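Long-range contacts in S.cerevisiae chromosome XVI reading frame ORF YPL253c (Saccharomyces cerevisiae, PDB 2O0A), which partners the minus end-directed kinesin Kar3, recruiting it to microtubules and helping hold it at the spindle pole body; its C-terminal motor-like domain lacks a nucleotide-binding site: residues Met33-Pro38 and Leu270-Val276; Tyr80-Met86 and Thr262-Phe266; Thr129-Val133 and Asp143-Asp147. All blocks are in the same frame, centred on the assembly; numbering follows the deposited sequence.

Contact 1: residues Met33-Pro38 and Leu270-Val276; sequences MEQNLP and LNDSKNV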
ATOM      1  N   MET A  33       6.631  11.956  -8.395  1.00 16.56           N
ATOM      2  CA  MET A  33       7.177  13.299  -8.209  1.00 17.75           C
ATOM      3  C   MET A  33       7.849  13.736  -9.517  1.00 17.76           C
ATOM      4  O   MET A  33       9.057  13.552  -9.681  1.00 18.38           O
ATOM      5  CB  MET A  33       8.167  13.337  -7.040  1.00 18.60           C
ATOM      6  CG  MET A  33       7.489  13.295  -5.696  1.00 22.52           C
ATOM      7  SD  MET A  33       6.795  14.898  -5.287  0.50 25.33           S
ATOM      8  CE  MET A  33       7.954  15.436  -4.034  0.10 24.50           C
ATOM      9  N   GLU A  34       7.035  14.260 -10.445  1.00 18.47           N
ATOM     10  CA  GLU A  34       7.459  14.543 -11.816  1.00 19.10           C
ATOM     11  C   GLU A  34       8.708  15.431 -11.845  1.00 19.50           C
ATOM     12  O   GLU A  34       9.607  15.228 -12.668  1.00 20.05           O
ATOM     13  CB  GLU A  34       6.320  15.184 -12.639  1.00 19.70           C
ATOM     14  CG  GLU A  34       6.755  15.542 -14.067  1.00 19.70           C
ATOM     15  CD  GLU A  34       5.641  15.999 -14.974  0.50 19.09           C
ATOM     16  OE1 GLU A  34       4.453  15.797 -14.660  1.00 20.69           O
ATOM     17  OE2 GLU A  34       5.976  16.545 -16.039  1.00 21.18           O
ATOM     18  N   GLN A  35       8.768  16.396 -10.938  1.00 20.07           N
ATOM     19  CA  GLN A  35       9.862  17.368 -10.939  1.00 20.67           C
ATOM     20  C   GLN A  35      11.208  16.730 -10.591  1.00 21.27           C
ATOM     21  O   GLN A  35      12.268  17.289 -10.903  1.00 21.02           O
ATOM     22  CB  GLN A  35       9.524  18.553 -10.024  1.00 21.52           C
ATOM     23  CG  GLN A  35       9.720  18.287  -8.542  1.00 22.14           C
ATOM     24  CD  GLN A  35       8.597  17.478  -7.886  1.00 25.56           C
ATOM     25  OE1 GLN A  35       7.599  17.104  -8.514  1.00 24.47           O
ATOM     26  NE2 GLN A  35       8.775  17.193  -6.603  1.00 26.60           N
ATOM     27  N   ASN A  36      11.169  15.558  -9.955  1.00 20.59           N
ATOM     28  CA  ASN A  36      12.396  14.826  -9.607  1.00 21.58           C
ATOM     29  C   ASN A  36      12.646  13.589 -10.464  1.00 21.23           C
ATOM     30  O   ASN A  36      13.514  12.765 -10.153  1.00 22.68           O
ATOM     31  CB  ASN A  36      12.421  14.483  -8.114  1.00 22.20           C
ATOM     32  CG  ASN A  36      12.455  15.718  -7.244  1.00 23.71           C
ATOM     33  OD1 ASN A  36      12.712  16.839  -7.724  1.00 24.14           O
ATOM     34  ND2 ASN A  36      12.201  15.532  -5.956  1.00 26.60           N
ATOM     35  N   LEU A  37      11.895  13.482 -11.551  1.00 20.11           N
ATOM     36  CA  LEU A  37      12.028  12.382 -12.487  1.00 19.72           C
ATOM     37  C   LEU A  37      12.603  12.900 -13.808  1.00 20.73           C
ATOM     38  O   LEU A  37      12.624  14.115 -14.040  1.00 20.27           O
ATOM     39  CB  LEU A  37      10.671  11.686 -12.690  1.00 19.57           C
ATOM     40  CG  LEU A  37      10.191  10.861 -11.488  1.00 18.52           C
ATOM     41  CD1 LEU A  37       8.742  10.413 -11.700  1.00 19.21           C
ATOM     42  CD2 LEU A  37      11.122   9.650 -11.267  1.00 19.37           C
ATOM     43  N   PRO A  38      13.115  11.997 -14.655  1.00 20.84           N
ATOM     44  CA  PRO A  38      13.723  12.457 -15.909  1.00 21.56           C
ATOM     45  C   PRO A  38      12.778  13.257 -16.801  1.00 22.12           C
ATOM     46  O   PRO A  38      11.583  12.968 -16.874  1.00 21.83           O
ATOM     47  CB  PRO A  38      14.153  11.151 -16.573  1.00 21.45           C
ATOM     48  CG  PRO A  38      14.428  10.246 -15.416  1.00 23.07           C
ATOM     49  CD  PRO A  38      13.251  10.537 -14.519  1.00 20.65           C
ATOM     50  N   LEU A 270       7.257   6.893  -7.254  1.00 15.73           N
ATOM     51  CA  LEU A 270       8.323   7.187  -8.208  1.00 16.81           C
ATOM     52  C   LEU A 270       8.834   8.596  -7.972  1.00 17.35           C
ATOM     53  O   LEU A 270       8.167   9.575  -8.287  1.00 16.51           O
ATOM     54  CB  LEU A 270       7.827   7.006  -9.651  1.00 16.78           C
ATOM     55  CG  LEU A 270       7.095   5.720 -10.060  1.00 17.76           C
ATOM     56  CD1 LEU A 270       6.760   5.779 -11.539  1.00 18.25           C
ATOM     57  CD2 LEU A 270       7.897   4.442  -9.735  1.00 18.90           C
ATOM     58  N   ASN A 271      10.024   8.693  -7.393  1.00 18.36           N
ATOM     59  CA  ASN A 271      10.582   9.989  -7.039  1.00 20.66           C
ATOM     60  C   ASN A 271      12.090   9.981  -7.178  1.00 21.66           C
ATOM     61  O   ASN A 271      12.777  10.814  -6.599  1.00 22.12           O
ATOM     62  CB  ASN A 271      10.192  10.339  -5.600  1.00 20.80           C
ATOM     63  CG  ASN A 271      10.937   9.503  -4.576  1.00 21.49           C
ATOM     64  OD1 ASN A 271      11.401   8.395  -4.875  1.00 22.82           O
ATOM     65  ND2 ASN A 271      11.074  10.036  -3.365  1.00 25.63           N
ATOM     66  N   ASP A 272      12.588   9.030  -7.958  1.00 22.77           N
ATOM     67  CA  ASP A 272      13.995   8.663  -7.950  1.00 23.99           C
ATOM     68  C   ASP A 272      14.409   8.274  -9.369  1.00 23.88           C
ATOM     69  O   ASP A 272      14.133   7.165  -9.831  1.00 23.26           O
ATOM     70  CB  ASP A 272      14.143   7.475  -6.997  1.00 25.07           C
ATOM     71  CG  ASP A 272      15.574   7.088  -6.733  1.00 27.53           C
ATOM     72  OD1 ASP A 272      16.504   7.861  -7.057  1.00 31.14           O
ATOM     73  OD2 ASP A 272      15.756   5.985  -6.172  1.00 31.31           O
ATOM     74  N   SER A 273      15.088   9.180 -10.067  1.00 23.65           N
ATOM     75  CA  SER A 273      15.453   8.908 -11.451  1.00 23.76           C
ATOM     76  C   SER A 273      16.266   7.631 -11.678  1.00 23.84           C
ATOM     77  O   SER A 273      16.011   6.894 -12.623  1.00 24.36           O
ATOM     78  CB  SER A 273      16.168  10.110 -12.057  1.00 23.72           C
ATOM     79  OG  SER A 273      15.246  11.165 -12.216  1.00 23.74           O
ATOM     80  N   LYS A 274      17.235   7.361 -10.807  1.00 24.99           N
ATOM     81  CA  LYS A 274      18.121   6.212 -11.024  1.00 25.11           C
ATOM     82  C   LYS A 274      17.381   4.875 -10.960  1.00 25.20           C
ATOM     83  O   LYS A 274      17.745   3.936 -11.643  1.00 25.28           O
ATOM     84  CB  LYS A 274      19.337   6.239 -10.093  1.00 25.91           C
ATOM     85  CG  LYS A 274      19.040   6.039  -8.629  1.00 27.63           C
ATOM     86  CD  LYS A 274      20.343   5.912  -7.858  0.60 28.21           C
ATOM     87  CE  LYS A 274      20.153   5.110  -6.591  0.70 28.64           C
ATOM     88  NZ  LYS A 274      21.427   4.457  -6.163  0.40 29.11           N
ATOM     89  N   ASN A 275      16.292   4.834 -10.194  1.00 24.80           N
ATOM     90  CA  ASN A 275      15.539   3.595 -10.006  1.00 24.75           C
ATOM     91  C   ASN A 275      14.222   3.477 -10.770  1.00 24.06           C
ATOM     92  O   ASN A 275      13.583   2.427 -10.741  1.00 23.78           O
ATOM     93  CB  ASN A 275      15.312   3.340  -8.512  1.00 24.69           C
ATOM     94  CG  ASN A 275      16.615   3.161  -7.750  1.00 26.65           C
ATOM     95  OD1 ASN A 275      16.769   3.657  -6.636  1.00 29.35           O
ATOM     96  ND2 ASN A 275      17.563   2.457  -8.360  1.00 28.40           N
ATOM     97  N   VAL A 276      13.832   4.528 -11.486  1.00 23.47           N
ATOM     98  CA  VAL A 276      12.509   4.551 -12.097  1.00 23.13           C
ATOM     99  C   VAL A 276      12.280   3.436 -13.134  1.00 22.78           C
ATOM    100  O   VAL A 276      11.213   2.843 -13.162  1.00 22.38           O
ATOM    101  CB  VAL A 276      12.141   5.956 -12.639  1.00 22.72           C
ATOM    102  CG1 VAL A 276      12.907   6.286 -13.930  1.00 24.04           C
ATOM    103  CG2 VAL A 276      10.624   6.083 -12.842  1.00 23.26           C
TER
HETATM  104  O   HOH W   1      15.771  11.683  -9.139  1.00 30.13           O

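Contact 2: residues Tyr80-Met86 and Thr262-Phe266; sequences YSVYHDM and TKSFF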
ATOM      1  N   TYR A  80      -7.508   6.586  -2.602  1.00 12.80           N
ATOM      2  CA  TYR A  80      -7.495   5.249  -2.002  1.00 12.77           C
ATOM      3  C   TYR A  80      -8.821   4.866  -1.332  1.00 12.42           C
ATOM      4  O   TYR A  80      -9.141   3.674  -1.239  1.00 13.56           O
ATOM      5  CB  TYR A  80      -6.356   5.222  -0.974  1.00 12.59           C
ATOM      6  CG  TYR A  80      -6.188   3.932  -0.230  1.00 11.61           C
ATOM      7  CD1 TYR A  80      -5.606   2.819  -0.835  1.00 11.50           C
ATOM      8  CD2 TYR A  80      -6.577   3.838   1.109  1.00 11.83           C
ATOM      9  CE1 TYR A  80      -5.436   1.644  -0.136  1.00 12.08           C
ATOM     10  CE2 TYR A  80      -6.401   2.661   1.808  1.00 10.64           C
ATOM     11  CZ  TYR A  80      -5.834   1.585   1.191  1.00 11.28           C
ATOM     12  OH  TYR A  80      -5.685   0.429   1.909  1.00 12.52           O
ATOM     13  N   SER A  81      -9.585   5.863  -0.906  1.00 13.15           N
ATOM     14  CA  SER A  81     -10.741   5.614  -0.036  1.00 13.84           C
ATOM     15  C   SER A  81     -11.853   4.765  -0.663  1.00 13.96           C
ATOM     16  O   SER A  81     -12.516   4.012   0.041  1.00 14.52           O
ATOM     17  CB  SER A  81     -11.325   6.927   0.496  1.00 15.06           C
ATOM     18  OG  SER A  81     -11.912   7.654  -0.552  1.00 17.01           O
ATOM     19  N   VAL A  82     -12.073   4.866  -1.971  1.00 13.98           N
ATOM     20  CA  VAL A  82     -13.103   4.028  -2.601  1.00 14.19           C
ATOM     21  C   VAL A  82     -12.782   2.522  -2.482  1.00 14.22           C
ATOM     22  O   VAL A  82     -13.642   1.706  -2.113  1.00 14.25           O
ATOM     23  CB  VAL A  82     -13.343   4.438  -4.074  1.00 14.38           C
ATOM     24  CG1 VAL A  82     -14.339   3.502  -4.723  1.00 14.84           C
ATOM     25  CG2 VAL A  82     -13.817   5.896  -4.158  1.00 15.05           C
ATOM     26  N   TYR A  83     -11.534   2.160  -2.775  1.00 12.88           N
ATOM     27  CA  TYR A  83     -11.060   0.794  -2.581  1.00 12.71           C
ATOM     28  C   TYR A  83     -11.172   0.361  -1.110  1.00 11.97           C
ATOM     29  O   TYR A  83     -11.684  -0.721  -0.797  1.00 13.62           O
ATOM     30  CB  TYR A  83      -9.611   0.728  -3.048  1.00 13.68           C
ATOM     31  CG  TYR A  83      -8.820  -0.469  -2.590  1.00 12.76           C
ATOM     32  CD1 TYR A  83      -8.996  -1.711  -3.192  1.00 13.36           C
ATOM     33  CD2 TYR A  83      -7.882  -0.366  -1.548  1.00 10.76           C
ATOM     34  CE1 TYR A  83      -8.263  -2.817  -2.797  1.00 11.76           C
ATOM     35  CE2 TYR A  83      -7.129  -1.466  -1.142  1.00 11.76           C
ATOM     36  CZ  TYR A  83      -7.319  -2.693  -1.770  1.00 10.91           C
ATOM     37  OH  TYR A  83      -6.599  -3.796  -1.422  1.00 12.87           O
ATOM     38  N   HIS A  84     -10.661   1.204  -0.213  1.00 12.31           N
ATOM     39  CA  HIS A  84     -10.690   0.915   1.208  1.00 12.21           C
ATOM     40  C   HIS A  84     -12.112   0.685   1.704  1.00 12.80           C
ATOM     41  O   HIS A  84     -12.376  -0.313   2.367  1.00 13.90           O
ATOM     42  CB  HIS A  84     -10.032   2.074   1.962  1.00 11.83           C
ATOM     43  CG  HIS A  84     -10.244   2.032   3.440  1.00 13.09           C
ATOM     44  ND1 HIS A  84      -9.462   1.285   4.289  1.00 13.52           N
ATOM     45  CD2 HIS A  84     -11.169   2.645   4.218  1.00 14.93           C
ATOM     46  CE1 HIS A  84      -9.890   1.442   5.532  1.00 14.48           C
ATOM     47  NE2 HIS A  84     -10.919   2.269   5.515  1.00 15.41           N
ATOM     48  N   ASP A  85     -13.010   1.590   1.343  1.00 14.06           N
ATOM     49  CA  ASP A  85     -14.400   1.507   1.789  1.00 14.21           C
ATOM     50  C   ASP A  85     -15.054   0.244   1.254  1.00 15.05           C
ATOM     51  O   ASP A  85     -15.771  -0.438   1.984  1.00 16.01           O
ATOM     52  CB  ASP A  85     -15.197   2.737   1.353  1.00 14.42           C
ATOM     53  CG  ASP A  85     -14.833   3.994   2.126  1.00 16.42           C
ATOM     54  OD1 ASP A  85     -14.136   3.906   3.165  1.00 17.68           O
ATOM     55  OD2 ASP A  85     -15.276   5.078   1.695  1.00 19.51           O
ATOM     56  N   MET A  86     -14.762  -0.094  -0.001  1.00 15.13           N
ATOM     57  CA  MET A  86     -15.321  -1.297  -0.608  1.00 15.71           C
ATOM     58  C   MET A  86     -14.878  -2.541   0.147  1.00 15.62           C
ATOM     59  O   MET A  86     -15.704  -3.388   0.500  1.00 15.87           O
ATOM     60  CB  MET A  86     -14.911  -1.390  -2.075  1.00 15.66           C
ATOM     61  CG  MET A  86     -15.356  -2.696  -2.722  1.00 16.66           C
ATOM     62  SD  MET A  86     -14.473  -3.090  -4.257  1.00 18.00           S
ATOM     63  CE  MET A  86     -12.867  -3.516  -3.627  1.00 17.37           C
ATOM     64  N   THR A 262      -5.803 -12.155  -0.172  1.00 18.79           N
ATOM     65  CA  THR A 262      -6.400 -10.860   0.187  1.00 17.33           C
ATOM     66  C   THR A 262      -6.545 -10.017  -1.071  1.00 17.02           C
ATOM     67  O   THR A 262      -5.909 -10.313  -2.095  1.00 17.81           O
ATOM     68  CB  THR A 262      -5.577 -10.086   1.286  1.00 17.34           C
ATOM     69  OG1 THR A 262      -4.321  -9.653   0.747  1.00 16.63           O
ATOM     70  CG2 THR A 262      -5.294 -10.955   2.491  1.00 16.08           C
ATOM     71  N   LYS A 263      -7.393  -8.990  -1.009  1.00 16.44           N
ATOM     72  CA  LYS A 263      -7.496  -8.017  -2.085  1.00 16.06           C
ATOM     73  C   LYS A 263      -6.257  -7.138  -2.021  1.00 15.15           C
ATOM     74  O   LYS A 263      -5.850  -6.738  -0.940  1.00 15.14           O
ATOM     75  CB  LYS A 263      -8.727  -7.122  -1.930  1.00 17.23           C
ATOM     76  CG  LYS A 263     -10.069  -7.833  -1.996  1.00 19.71           C
ATOM     77  CD  LYS A 263     -10.398  -8.237  -3.414  1.00 23.01           C
ATOM     78  CE  LYS A 263     -10.951  -7.089  -4.231  1.00 24.27           C
ATOM     79  NZ  LYS A 263     -11.281  -7.544  -5.626  1.00 26.23           N
ATOM     80  N   SER A 264      -5.681  -6.846  -3.185  1.00 15.34           N
ATOM     81  CA  SER A 264      -4.422  -6.081  -3.260  1.00 14.13           C
ATOM     82  C   SER A 264      -4.527  -4.716  -3.932  1.00 13.73           C
ATOM     83  O   SER A 264      -5.342  -4.470  -4.825  1.00 14.34           O
ATOM     84  CB  SER A 264      -3.325  -6.882  -3.991  1.00 13.56           C
ATOM     85  OG  SER A 264      -3.021  -8.104  -3.346  1.00 15.30           O
ATOM     86  N   PHE A 265      -3.643  -3.825  -3.500  1.00 12.62           N
ATOM     87  CA  PHE A 265      -3.505  -2.515  -4.118  1.00 11.71           C
ATOM     88  C   PHE A 265      -2.015  -2.218  -4.117  1.00 11.87           C
ATOM     89  O   PHE A 265      -1.431  -1.982  -3.051  1.00 11.94           O
ATOM     90  CB  PHE A 265      -4.262  -1.491  -3.252  1.00 11.89           C
ATOM     91  CG  PHE A 265      -4.364  -0.087  -3.828  1.00 12.52           C
ATOM     92  CD1 PHE A 265      -5.625   0.470  -4.079  1.00 10.84           C
ATOM     93  CD2 PHE A 265      -3.225   0.721  -4.020  1.00 10.74           C
ATOM     94  CE1 PHE A 265      -5.767   1.787  -4.547  1.00 12.72           C
ATOM     95  CE2 PHE A 265      -3.360   2.034  -4.506  1.00 12.54           C
ATOM     96  CZ  PHE A 265      -4.636   2.567  -4.763  1.00 10.91           C
ATOM     97  N   PHE A 266      -1.387  -2.228  -5.296  1.00 12.09           N
ATOM     98  CA  PHE A 266       0.039  -1.891  -5.376  1.00 13.15           C
ATOM     99  C   PHE A 266       0.197  -0.405  -5.629  1.00 12.44           C
ATOM    100  O   PHE A 266      -0.459   0.159  -6.503  1.00 13.08           O
ATOM    101  CB  PHE A 266       0.722  -2.695  -6.489  1.00 13.17           C
ATOM    102  CG  PHE A 266       0.928  -4.145  -6.145  1.00 13.44           C
ATOM    103  CD1 PHE A 266       2.142  -4.578  -5.610  1.00 14.63           C
ATOM    104  CD2 PHE A 266      -0.102  -5.080  -6.325  1.00 15.02           C
ATOM    105  CE1 PHE A 266       2.332  -5.938  -5.291  1.00 15.09           C
ATOM    106  CE2 PHE A 266       0.092  -6.438  -5.998  1.00 15.60           C
ATOM    107  CZ  PHE A 266       1.302  -6.856  -5.488  1.00 15.71           C
TER

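Contact 3: residues Thr129-Val133 and Asp143-Asp147; sequences TLQFV and DMLLD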
ATOM      1  N   THR A 129      -7.191  -1.949  15.725  1.00 14.76           N
ATOM      2  CA  THR A 129      -5.907  -2.338  16.315  1.00 14.29           C
ATOM      3  C   THR A 129      -4.779  -2.244  15.302  1.00 14.09           C
ATOM      4  O   THR A 129      -5.019  -2.244  14.098  1.00 13.83           O
ATOM      5  CB  THR A 129      -5.928  -3.791  16.829  1.00 14.76           C
ATOM      6  OG1 THR A 129      -5.926  -4.687  15.717  1.00 16.04           O
ATOM      7  CG2 THR A 129      -7.173  -4.037  17.655  1.00 15.62           C
ATOM      8  N   LEU A 130      -3.557  -2.178  15.808  1.00 13.69           N
ATOM      9  CA  LEU A 130      -2.385  -2.109  14.945  1.00 12.87           C
ATOM     10  C   LEU A 130      -1.213  -2.892  15.513  1.00 12.85           C
ATOM     11  O   LEU A 130      -0.961  -2.857  16.713  1.00 13.17           O
ATOM     12  CB  LEU A 130      -2.003  -0.636  14.697  1.00 13.38           C
ATOM     13  CG  LEU A 130      -0.916  -0.331  13.653  1.00 13.69           C
ATOM     14  CD1 LEU A 130      -1.172   0.990  12.906  1.00 16.69           C
ATOM     15  CD2 LEU A 130       0.477  -0.329  14.294  1.00 15.71           C
ATOM     16  N   GLN A 131      -0.533  -3.597  14.618  1.00 12.54           N
ATOM     17  CA  GLN A 131       0.788  -4.182  14.881  1.00 12.40           C
ATOM     18  C   GLN A 131       1.720  -3.726  13.778  1.00 12.83           C
ATOM     19  O   GLN A 131       1.269  -3.438  12.674  1.00 11.84           O
ATOM     20  CB  GLN A 131       0.716  -5.709  14.867  1.00 13.11           C
ATOM     21  CG  GLN A 131      -0.188  -6.267  15.962  1.00 14.12           C
ATOM     22  CD  GLN A 131      -0.436  -7.725  15.785  1.00 16.37           C
ATOM     23  OE1 GLN A 131      -1.226  -8.130  14.933  1.00 20.83           O
ATOM     24  NE2 GLN A 131       0.232  -8.537  16.584  1.00 15.31           N
ATOM     25  N   PHE A 132       3.011  -3.675  14.073  1.00 12.15           N
ATOM     26  CA  PHE A 132       3.990  -3.165  13.107  1.00 11.95           C
ATOM     27  C   PHE A 132       5.293  -3.895  13.358  1.00 13.32           C
ATOM     28  O   PHE A 132       5.883  -3.760  14.423  1.00 13.74           O
ATOM     29  CB  PHE A 132       4.117  -1.641  13.311  1.00 11.97           C
ATOM     30  CG  PHE A 132       5.079  -0.936  12.386  1.00 12.44           C
ATOM     31  CD1 PHE A 132       5.552  -1.511  11.214  1.00 12.74           C
ATOM     32  CD2 PHE A 132       5.467   0.361  12.696  1.00 13.88           C
ATOM     33  CE1 PHE A 132       6.444  -0.817  10.374  1.00 14.36           C
ATOM     34  CE2 PHE A 132       6.338   1.068  11.858  1.00 13.75           C
ATOM     35  CZ  PHE A 132       6.831   0.484  10.719  1.00 13.11           C
ATOM     36  N   VAL A 133       5.707  -4.692  12.376  1.00 13.67           N
ATOM     37  CA  VAL A 133       6.975  -5.409  12.462  1.00 14.72           C
ATOM     38  C   VAL A 133       7.845  -5.106  11.248  1.00 15.99           C
ATOM     39  O   VAL A 133       7.357  -4.617  10.236  1.00 15.76           O
ATOM     40  CB  VAL A 133       6.778  -6.939  12.565  1.00 14.42           C
ATOM     41  CG1 VAL A 133       5.925  -7.302  13.775  1.00 15.35           C
ATOM     42  CG2 VAL A 133       6.167  -7.491  11.289  1.00 15.48           C
ATOM     43  N   ASP A 143      10.202  -5.840  16.319  1.00 18.76           N
ATOM     44  CA  ASP A 143       8.866  -5.361  16.685  1.00 17.75           C
ATOM     45  C   ASP A 143       8.945  -3.848  16.751  1.00 17.84           C
ATOM     46  O   ASP A 143       9.555  -3.282  17.659  1.00 18.19           O
ATOM     47  CB  ASP A 143       8.448  -5.952  18.031  1.00 17.93           C
ATOM     48  CG  ASP A 143       6.997  -5.675  18.373  1.00 17.42           C
ATOM     49  OD1 ASP A 143       6.444  -4.664  17.882  1.00 15.91           O
ATOM     50  OD2 ASP A 143       6.420  -6.470  19.128  1.00 17.06           O
ATOM     51  N   MET A 144       8.340  -3.178  15.768  1.00 17.48           N
ATOM     52  CA  MET A 144       8.474  -1.717  15.662  1.00 18.62           C
ATOM     53  C   MET A 144       7.686  -0.942  16.717  1.00 19.42           C
ATOM     54  O   MET A 144       7.849   0.286  16.848  1.00 20.03           O
ATOM     55  CB  MET A 144       8.111  -1.247  14.249  1.00 18.26           C
ATOM     56  CG  MET A 144       8.944  -1.878  13.148  1.00 19.61           C
ATOM     57  SD  MET A 144      10.698  -1.520  13.337  1.00 23.92           S
ATOM     58  CE  MET A 144      10.670   0.273  13.229  1.00 24.29           C
ATOM     59  N   LEU A 145       6.865  -1.644  17.494  1.00 20.13           N
ATOM     60  CA  LEU A 145       6.114  -1.004  18.570  1.00 21.35           C
ATOM     61  C   LEU A 145       6.822  -1.119  19.923  1.00 23.01           C
ATOM     62  O   LEU A 145       6.304  -0.647  20.944  1.00 23.89           O
ATOM     63  CB  LEU A 145       4.673  -1.519  18.639  1.00 20.88           C
ATOM     64  CG  LEU A 145       3.819  -1.293  17.384  1.00 19.80           C
ATOM     65  CD1 LEU A 145       2.376  -1.655  17.649  1.00 18.85           C
ATOM     66  CD2 LEU A 145       3.944   0.146  16.813  1.00 19.32           C
ATOM     67  N   LEU A 146       8.003  -1.740  19.902  1.00 24.90           N
ATOM     68  CA  LEU A 146       8.873  -1.851  21.074  1.00 27.73           C
ATOM     69  C   LEU A 146      10.270  -1.303  20.772  1.00 29.46           C
ATOM     70  O   LEU A 146      10.542  -0.843  19.659  1.00 29.88           O
ATOM     71  CB  LEU A 146       8.957  -3.314  21.538  1.00 27.33           C
ATOM     72  CG  LEU A 146       7.646  -4.057  21.839  1.00 28.94           C
ATOM     73  CD1 LEU A 146       7.892  -5.512  22.203  1.00 30.33           C
ATOM     74  CD2 LEU A 146       6.832  -3.370  22.923  1.00 29.52           C
ATOM     75  N   ASP A 147      11.159  -1.345  21.764  1.00 31.91           N
ATOM     76  CA  ASP A 147      12.557  -0.968  21.558  1.00 33.97           C
ATOM     77  C   ASP A 147      13.351  -2.056  20.826  1.00 35.24           C
ATOM     78  O   ASP A 147      12.996  -3.240  20.870  1.00 35.60           O
ATOM     79  CB  ASP A 147      13.224  -0.618  22.893  1.00 34.11           C
ATOM     80  CG  ASP A 147      12.664   0.656  23.509  1.00 35.31           C
ATOM     81  OD1 ASP A 147      11.420   0.792  23.595  1.00 36.96           O
ATOM     82  OD2 ASP A 147      13.469   1.518  23.922  0.10 35.46           O
TER
HETATM   83  O   HOH W   2       3.844  -4.953  16.600  1.00 12.54           O

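Contact 1: residues Met33-Pro38 and Leu270-Val276
Leu37 packs between Leu270 and Val276 in the tight part of this contact. Leu37 CD1 is 3.6 Å from Leu270 O and also meets Leu270 CB. On the other branch, Leu37 CD2 is 3.9 Å from Val276 CG2, at the start of helix 276-289. Phe43 and Val32 pack on the same leucine. Beside it the backbones are tied by one nearly straight bond, Met33 N to Leu270 O, 2.8 Å long with 170° at the hydrogen. Met33 CB rests on Asn271 CB. The amide of Asn271 turns to another partner, Thr102.

The outer side is more exposed and bridged by water. A water accepts a hydrogen bond from Ser273 N and donates one to Asn36 O. A bond from Ser273 OG to Asn36 O (3.1 Å) is possible but not settled, since the hydroxyl has another acceptor within reach. CG and CD of Pro38 touch Ser273. The bend at chi2 (-77°) carries the Met33 sulfur away from residues 270-276, and Gln35 NE2 makes a weak bond to it.

Two loops thus meet where the neighbouring parallel strands 27-32 and 265-270 end, in the central sheet of the kinesin-like motor homology domain.

Contact 2: residues Tyr80-Met86 and Thr262-Phe266
An aromatic cluster of Tyr80, Tyr83 and Phe265 joins helix 72-89 to strand 265-270 and the chain leading into it, in the interior of the motor homology domain. The contact is typical of an alpha/beta fold, where a helix packs on a face of the central sheet. No hydrogen bond crosses between the two segments.

Phe265 is the hub. Tyr80 turns the edge of its ring to the face of Phe265 in a T-shaped pair, with centroids 5.2 Å apart and planes at 71°. Tyr80 CD1 comes closest, 3.9 Å from Phe265 CE1. Tyr83 meets Phe265 differently. Their planes lie at 54°, and Phe265 CD1 sits over one face of the tyrosine, 3.5 Å from Tyr83 CD2. Phe265 CB also lies over that face as a CH-pi contact, 4.0 Å from the centroid of the Tyr83 ring. The CG of Tyr83 is anti to its backbone N (chi1 164°), which carries the ring from the helix to the strand. The hydroxyl comes to the backbone of Lys263 and Ser264. Tyr83 OH is 3.1 Å from Lys263 O, near the plane of the ring, but its hydrogen bond is with Asn95 O. That bond satisfies the phenol in a buried place. At the outer end, Met86 CE touches Lys263 CE at 4.1 Å. Lys263 NZ forms a salt bridge with Glu21.

Neighbouring elements close round the cluster. Strand 27-32 brings Tyr29, whose ring stacks on Phe265, and Arg27, which touches Tyr83 and Met86. Strand 94-99 adds Phe94 and Leu96 against Tyr80, while helix 4-23 packs on Met86.

Contact 3: residues Thr129-Val133 and Asp143-Asp147
Residues 129-133 of strand 126-136 meet the returning chain at Val133 and Asp143, an antiparallel non-hydrogen-bonded pair with CA atoms 4.6 Å apart, after which residues 143-146 form a type I turn. Met144 N then gives its hydrogen to Phe132 O at 2.9 Å. The bond is bent, with 139° at the hydrogen, and the donor is tilted from the carbonyl plane.

Met144 lies over one face of the Phe132 ring. Met144 CB is 3.6 Å from the centroid of the Phe132 ring, 18° off the normal, as a CH-pi contact. Met144 SD continues above the same ring at a distance, 5.2 Å from the Phe132 centroid, as a Met-aromatic contact. At the edge of the ring, Leu145 CD2 packs on Phe132 CB at 3.9 Å. Its other branch, CD1, touches Leu130 CD2. Chi1 of -60° sets Leu145 CG beside the backbone N, and chi2 then directs the methyls to the strand.

Asp143 supplies the polar part. Asp143 OD1 accepts from Leu145 N at 3.1 Å, forming an Asx turn. A water accepts from Phe132 N and probably donates to Asp143 OD1, though it has other acceptors in reach. OD2 takes a bond from Lys170 N. One carboxylate therefore braces the turn and a neighbouring loop, and probably the strand through water. Phe132, Met144 and Leu145 give the apolar part, while the donors round the carboxylate would probably favour its charged form.

Overall arrangement
The three contacts are nested along the chain: contact 3 closes a short hairpin inside the loop closed by contact 2, which lies inside that of contact 1. Strand 265-270 links contacts 1 and 2, whose centres are about 25 Å apart: contact 2 lies toward its N-terminal side and contact 1 at its end. Contact 3 lies on strand 126-136 of the same mixed sheet, its centre about 23 Å from that of contact 2 and about 31 Å from that of contact 1. Contact 2 is nearest the middle of the chain. Contacts 1 and 2 join early and late parts of the chain, while contact 3 is a local hairpin, all within one motor-like fold that lacks a nucleotide-binding site.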